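Local coordinates for protein ESSC (Geobacillus thermodenitrificans, PDB 5FWH) that forms the N-terminal forkhead-associated region of EssC, an FtsK/SpoIIIE-type ATPase component of the bacterial type VII secretion apparatus, at residues Q3-L14 with L161-V169. Numbering follows the deposited sequence.
Sequences QLWVLYETYCQL and LLCPYMQFV
Trp5 drives its indole from strand 3-8 against the β turn that runs from Cys163 to Met166, and this side chain makes the largest single share of the contact. With CG beside the backbone N and anti to the carbonyl carbon (chi1 -49°), the indole is directed at the turn, its six-membered ring foremost. CE3 faces Pro164 CA, which sits over one face in a CH-pi contact, 4.1 Å from the centroid of the six-membered ring of Trp5. Tyr165 N lies over the rim of the same face, nearest Trp5 CZ2 at 3.3 Å, with CE2 next. At the far rim Trp5 CZ3 abuts Leu162 CB, 4.0 Å away, while Trp5 CH2 approaches Met166 O at 3.3 Å near the ring plane. NE1 is buried here and has no hydrogen-bond partner. The Tyr165 ring turns an edge toward the face of the Trp5 indole, the ring planes 67° apart; Leu14 CD1, from the neighbouring strand of the hairpin, covers the opposite face.

Both segments are β hairpins, 3-14 closed by a type II' turn and 161-169 by a type II turn. The first belongs to the sheet with strands 84-88 and 73-77, the second to that with 143-144, 175-180 and 94-99, and the contact joins these two sheets of the forkhead-associated (FHA) construct. Strands 3-8 and 166-169 run at 90° to each other.

Beside the indole, Leu7 CD2 rests on Pro164 CG, and Phe143 also touches Leu7 and Cys12. Cys12 SG meets Leu162 CD1 at 4.2 Å. Gln3 NE2 donates to Gln167 OE1 over a longish 3.3 Å; OE1 lies in the amide plane of Gln3, whereas NE2 stands tilted from the plane of the Gln167 carbonyl, as the two extended chains cross nearly at right angles.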
loop_
_atom_site.group_PDB
_atom_site.type_symbol
_atom_site.label_atom_id
_atom_site.label_comp_id
_atom_site.label_asym_id
_atom_site.label_seq_id
_atom_site.Cartn_x
_atom_site.Cartn_y
_atom_site.Cartn_z
ATOM N N GLN A 3 3.381 1.125 9.006
ATOM C CA GLN A 3 2.465 1.971 8.328
ATOM C C GLN A 3 1.054 1.411 8.390
ATOM O O GLN A 3 0.854 0.188 8.401
ATOM C CB GLN A 3 2.914 2.175 6.905
ATOM C CG GLN A 3 4.244 2.931 6.858
ATOM C CD GLN A 3 4.746 3.222 5.448
ATOM O OE1 GLN A 3 5.167 4.361 5.138
ATOM N NE2 GLN A 3 4.773 2.206 4.612
ATOM N N LEU A 4 0.104 2.328 8.486
ATOM C CA LEU A 4 -1.291 1.954 8.205
ATOM C C LEU A 4 -1.736 2.534 6.922
ATOM O O LEU A 4 -1.423 3.673 6.527
ATOM C CB LEU A 4 -2.328 2.312 9.282
ATOM C CG LEU A 4 -2.324 3.581 10.112
ATOM C CD1 LEU A 4 -3.630 3.628 10.870
ATOM C CD2 LEU A 4 -1.160 3.590 11.080
ATOM N N TRP A 5 -2.593 1.754 6.348
ATOM C CA TRP A 5 -3.248 2.087 5.125
ATOM C C TRP A 5 -4.644 2.342 5.506
ATOM O O TRP A 5 -5.266 1.494 6.152
ATOM C CB TRP A 5 -3.179 0.904 4.240
ATOM C CG TRP A 5 -1.820 0.362 4.179
ATOM C CD1 TRP A 5 -1.038 -0.161 5.217
ATOM C CD2 TRP A 5 -1.103 0.184 3.027
ATOM N NE1 TRP A 5 0.104 -0.637 4.740
ATOM C CE2 TRP A 5 0.131 -0.384 3.392
ATOM C CE3 TRP A 5 -1.348 0.494 1.705
ATOM C CZ2 TRP A 5 1.106 -0.638 2.485
ATOM C CZ3 TRP A 5 -0.391 0.237 0.832
ATOM C CH2 TRP A 5 0.826 -0.342 1.217
ATOM N N VAL A 6 -5.132 3.462 5.051
ATOM C CA VAL A 6 -6.523 3.855 5.208
ATOM C C VAL A 6 -7.196 3.963 3.787
ATOM O O VAL A 6 -6.883 4.801 2.976
ATOM C CB VAL A 6 -6.577 5.159 5.970
ATOM C CG1 VAL A 6 -8.030 5.648 6.151
ATOM C CG2 VAL A 6 -5.846 4.970 7.297
ATOM N N LEU A 7 -8.081 3.030 3.549
ATOM C CA LEU A 7 -8.784 2.872 2.332
ATOM C C LEU A 7 -10.252 3.245 2.541
ATOM O O LEU A 7 -10.872 2.792 3.467
ATOM C CB LEU A 7 -8.715 1.422 1.840
ATOM C CG LEU A 7 -7.267 0.948 1.559
ATOM C CD1 LEU A 7 -6.680 0.229 2.791
ATOM C CD2 LEU A 7 -7.247 -0.003 0.357
ATOM N N TYR A 8 -10.741 4.051 1.607
ATOM C CA TYR A 8 -12.137 4.519 1.587
ATOM C C TYR A 8 -12.418 5.104 0.190
ATOM O O TYR A 8 -11.462 5.569 -0.501
ATOM C CB TYR A 8 -12.330 5.581 2.661
ATOM C CG TYR A 8 -11.406 6.753 2.488
ATOM C CD1 TYR A 8 -10.078 6.679 2.892
ATOM C CD2 TYR A 8 -11.848 7.945 1.935
ATOM C CE1 TYR A 8 -9.241 7.725 2.760
ATOM C CE2 TYR A 8 -10.990 9.005 1.763
ATOM C CZ TYR A 8 -9.690 8.884 2.197
ATOM O OH TYR A 8 -8.816 9.915 2.045
ATOM N N GLU A 9 -13.701 5.078 -0.239
ATOM C CA GLU A 9 -14.091 5.473 -1.589
ATOM C C GLU A 9 -13.065 4.919 -2.595
ATOM O O GLU A 9 -12.885 3.713 -2.631
ATOM C CB GLU A 9 -14.297 6.988 -1.704
ATOM C CG GLU A 9 -15.308 7.512 -0.672
ATOM C CD GLU A 9 -16.032 8.821 -1.031
ATOM O OE1 GLU A 9 -16.191 9.148 -2.252
ATOM O OE2 GLU A 9 -16.468 9.530 -0.083
ATOM N N THR A 10 -12.393 5.790 -3.353
ATOM C CA THR A 10 -11.400 5.412 -4.365
ATOM C C THR A 10 -9.964 5.889 -3.972
ATOM O O THR A 10 -9.128 6.193 -4.826
ATOM C CB THR A 10 -11.815 6.074 -5.688
ATOM O OG1 THR A 10 -11.961 7.498 -5.475
ATOM C CG2 THR A 10 -13.137 5.447 -6.203
ATOM N N TYR A 11 -9.728 6.040 -2.671
ATOM C CA TYR A 11 -8.486 6.585 -2.142
ATOM C C TYR A 11 -7.850 5.569 -1.228
ATOM O O TYR A 11 -8.555 4.712 -0.677
ATOM C CB TYR A 11 -8.746 7.859 -1.345
ATOM C CG TYR A 11 -9.439 8.857 -2.242
ATOM C CD1 TYR A 11 -8.756 9.419 -3.318
ATOM C CD2 TYR A 11 -10.808 9.148 -2.076
ATOM C CE1 TYR A 11 -9.409 10.289 -4.208
ATOM C CE2 TYR A 11 -11.448 10.010 -2.928
ATOM C CZ TYR A 11 -10.747 10.574 -3.987
ATOM O OH TYR A 11 -11.388 11.420 -4.813
ATOM N N CYS A 12 -6.522 5.693 -1.094
ATOM C CA CYS A 12 -5.784 4.976 -0.089
ATOM C C CYS A 12 -4.784 5.997 0.454
ATOM O O CYS A 12 -4.021 6.572 -0.342
ATOM C CB CYS A 12 -5.044 3.813 -0.744
ATOM S SG CYS A 12 -4.021 2.810 0.376
ATOM N N GLN A 13 -4.850 6.283 1.748
ATOM C CA GLN A 13 -3.812 7.093 2.436
ATOM C C GLN A 13 -2.939 6.141 3.214
ATOM O O GLN A 13 -3.449 5.164 3.784
ATOM C CB GLN A 13 -4.412 7.986 3.474
ATOM C CG GLN A 13 -5.231 9.098 2.897
ATOM C CD GLN A 13 -5.594 10.158 3.919
ATOM O OE1 GLN A 13 -4.761 10.626 4.718
ATOM N NE2 GLN A 13 -6.837 10.600 3.850
ATOM N N LEU A 14 -1.650 6.456 3.263
ATOM C CA LEU A 14 -0.624 5.704 3.988
ATOM C C LEU A 14 -0.159 6.620 5.101
ATOM O O LEU A 14 0.024 7.804 4.879
ATOM C CB LEU A 14 0.488 5.328 2.999
ATOM C CG LEU A 14 1.449 4.222 3.356
ATOM C CD1 LEU A 14 0.731 2.900 3.287
ATOM C CD2 LEU A 14 2.663 4.183 2.456
ATOM N N LEU A 161 3.084 3.506 -6.664
ATOM C CA LEU A 161 1.990 2.559 -6.757
ATOM C C LEU A 161 1.826 1.868 -5.428
ATOM O O LEU A 161 2.830 1.344 -4.931
ATOM C CB LEU A 161 2.284 1.570 -7.865
ATOM C CG LEU A 161 2.115 2.157 -9.246
ATOM C CD1 LEU A 161 2.718 1.173 -10.252
ATOM C CD2 LEU A 161 0.664 2.475 -9.606
ATOM N N LEU A 162 0.586 1.822 -4.899
ATOM C CA LEU A 162 0.283 1.173 -3.618
ATOM C C LEU A 162 -0.837 0.188 -3.768
ATOM O O LEU A 162 -1.833 0.495 -4.406
ATOM C CB LEU A 162 -0.290 2.150 -2.629
ATOM C CG LEU A 162 0.498 3.316 -2.120
ATOM C CD1 LEU A 162 -0.314 4.037 -1.058
ATOM C CD2 LEU A 162 1.794 2.885 -1.561
ATOM N N CYS A 163 -0.701 -0.974 -3.145
ATOM C CA CYS A 163 -1.864 -1.778 -2.740
ATOM C C CYS A 163 -1.651 -2.182 -1.239
ATOM O O CYS A 163 -0.543 -2.138 -0.777
ATOM C CB CYS A 163 -1.908 -3.032 -3.625
ATOM S SG CYS A 163 -0.300 -3.813 -3.698
ATOM N N PRO A 164 -2.679 -2.646 -0.516
ATOM C CA PRO A 164 -2.400 -3.192 0.838
ATOM C C PRO A 164 -1.163 -4.039 0.955
ATOM O O PRO A 164 -0.950 -5.065 0.252
ATOM C CB PRO A 164 -3.669 -3.973 1.175
ATOM C CG PRO A 164 -4.677 -3.047 0.606
ATOM C CD PRO A 164 -4.129 -2.594 -0.736
ATOM N N TYR A 165 -0.324 -3.495 1.830
ATOM C CA TYR A 165 0.984 -4.032 2.268
ATOM C C TYR A 165 2.173 -3.873 1.310
ATOM O O TYR A 165 3.251 -4.278 1.649
ATOM C CB TYR A 165 0.856 -5.461 2.785
ATOM C CG TYR A 165 -0.390 -5.764 3.558
ATOM C CD1 TYR A 165 -0.661 -5.118 4.714
ATOM C CD2 TYR A 165 -1.319 -6.687 3.080
ATOM C CE1 TYR A 165 -1.822 -5.373 5.409
ATOM C CE2 TYR A 165 -2.483 -6.959 3.761
ATOM C CZ TYR A 165 -2.729 -6.290 4.925
ATOM O OH TYR A 165 -3.874 -6.503 5.610
HETATM N N MSE A 166 2.038 -3.279 0.132
HETATM C CA MSE A 166 3.222 -3.160 -0.754
HETATM C C MSE A 166 3.376 -1.774 -1.402
HETATM O O MSE A 166 2.407 -1.098 -1.566
HETATM C CB MSE A 166 3.008 -4.270 -1.776
HETATM C CG MSE A 166 3.289 -5.754 -1.320
HETATM SE SE MSE A 166 3.307 -6.781 -3.018
HETATM C CE MSE A 166 5.248 -6.793 -3.278
ATOM N N GLN A 167 4.576 -1.376 -1.798
ATOM C CA GLN A 167 4.798 -0.170 -2.621
ATOM C C GLN A 167 5.797 -0.419 -3.690
ATOM O O GLN A 167 6.761 -1.154 -3.459
ATOM C CB GLN A 167 5.391 0.917 -1.810
ATOM C CG GLN A 167 4.537 1.344 -0.675
ATOM C CD GLN A 167 5.385 2.129 0.290
ATOM O OE1 GLN A 167 5.528 1.750 1.482
ATOM N NE2 GLN A 167 6.031 3.202 -0.251
ATOM N N PHE A 168 5.552 0.174 -4.869
ATOM C CA PHE A 168 6.390 0.049 -6.062
ATOM C C PHE A 168 6.749 1.431 -6.528
ATOM O O PHE A 168 5.843 2.262 -6.698
ATOM C CB PHE A 168 5.663 -0.642 -7.192
ATOM C CG PHE A 168 5.085 -1.993 -6.819
ATOM C CD1 PHE A 168 3.891 -2.070 -6.138
ATOM C CD2 PHE A 168 5.709 -3.145 -7.201
ATOM C CE1 PHE A 168 3.311 -3.287 -5.812
ATOM C CE2 PHE A 168 5.198 -4.375 -6.823
ATOM C CZ PHE A 168 3.988 -4.431 -6.138
ATOM N N VAL A 169 8.049 1.711 -6.669
ATOM C CA VAL A 169 8.527 3.055 -7.111
ATOM C C VAL A 169 9.649 2.871 -8.106
ATOM O O VAL A 169 10.602 2.166 -7.814
ATOM C CB VAL A 169 9.046 3.938 -5.962
ATOM C CG1 VAL A 169 9.198 5.375 -6.432
ATOM C CG2 VAL A 169 8.076 3.926 -4.787
#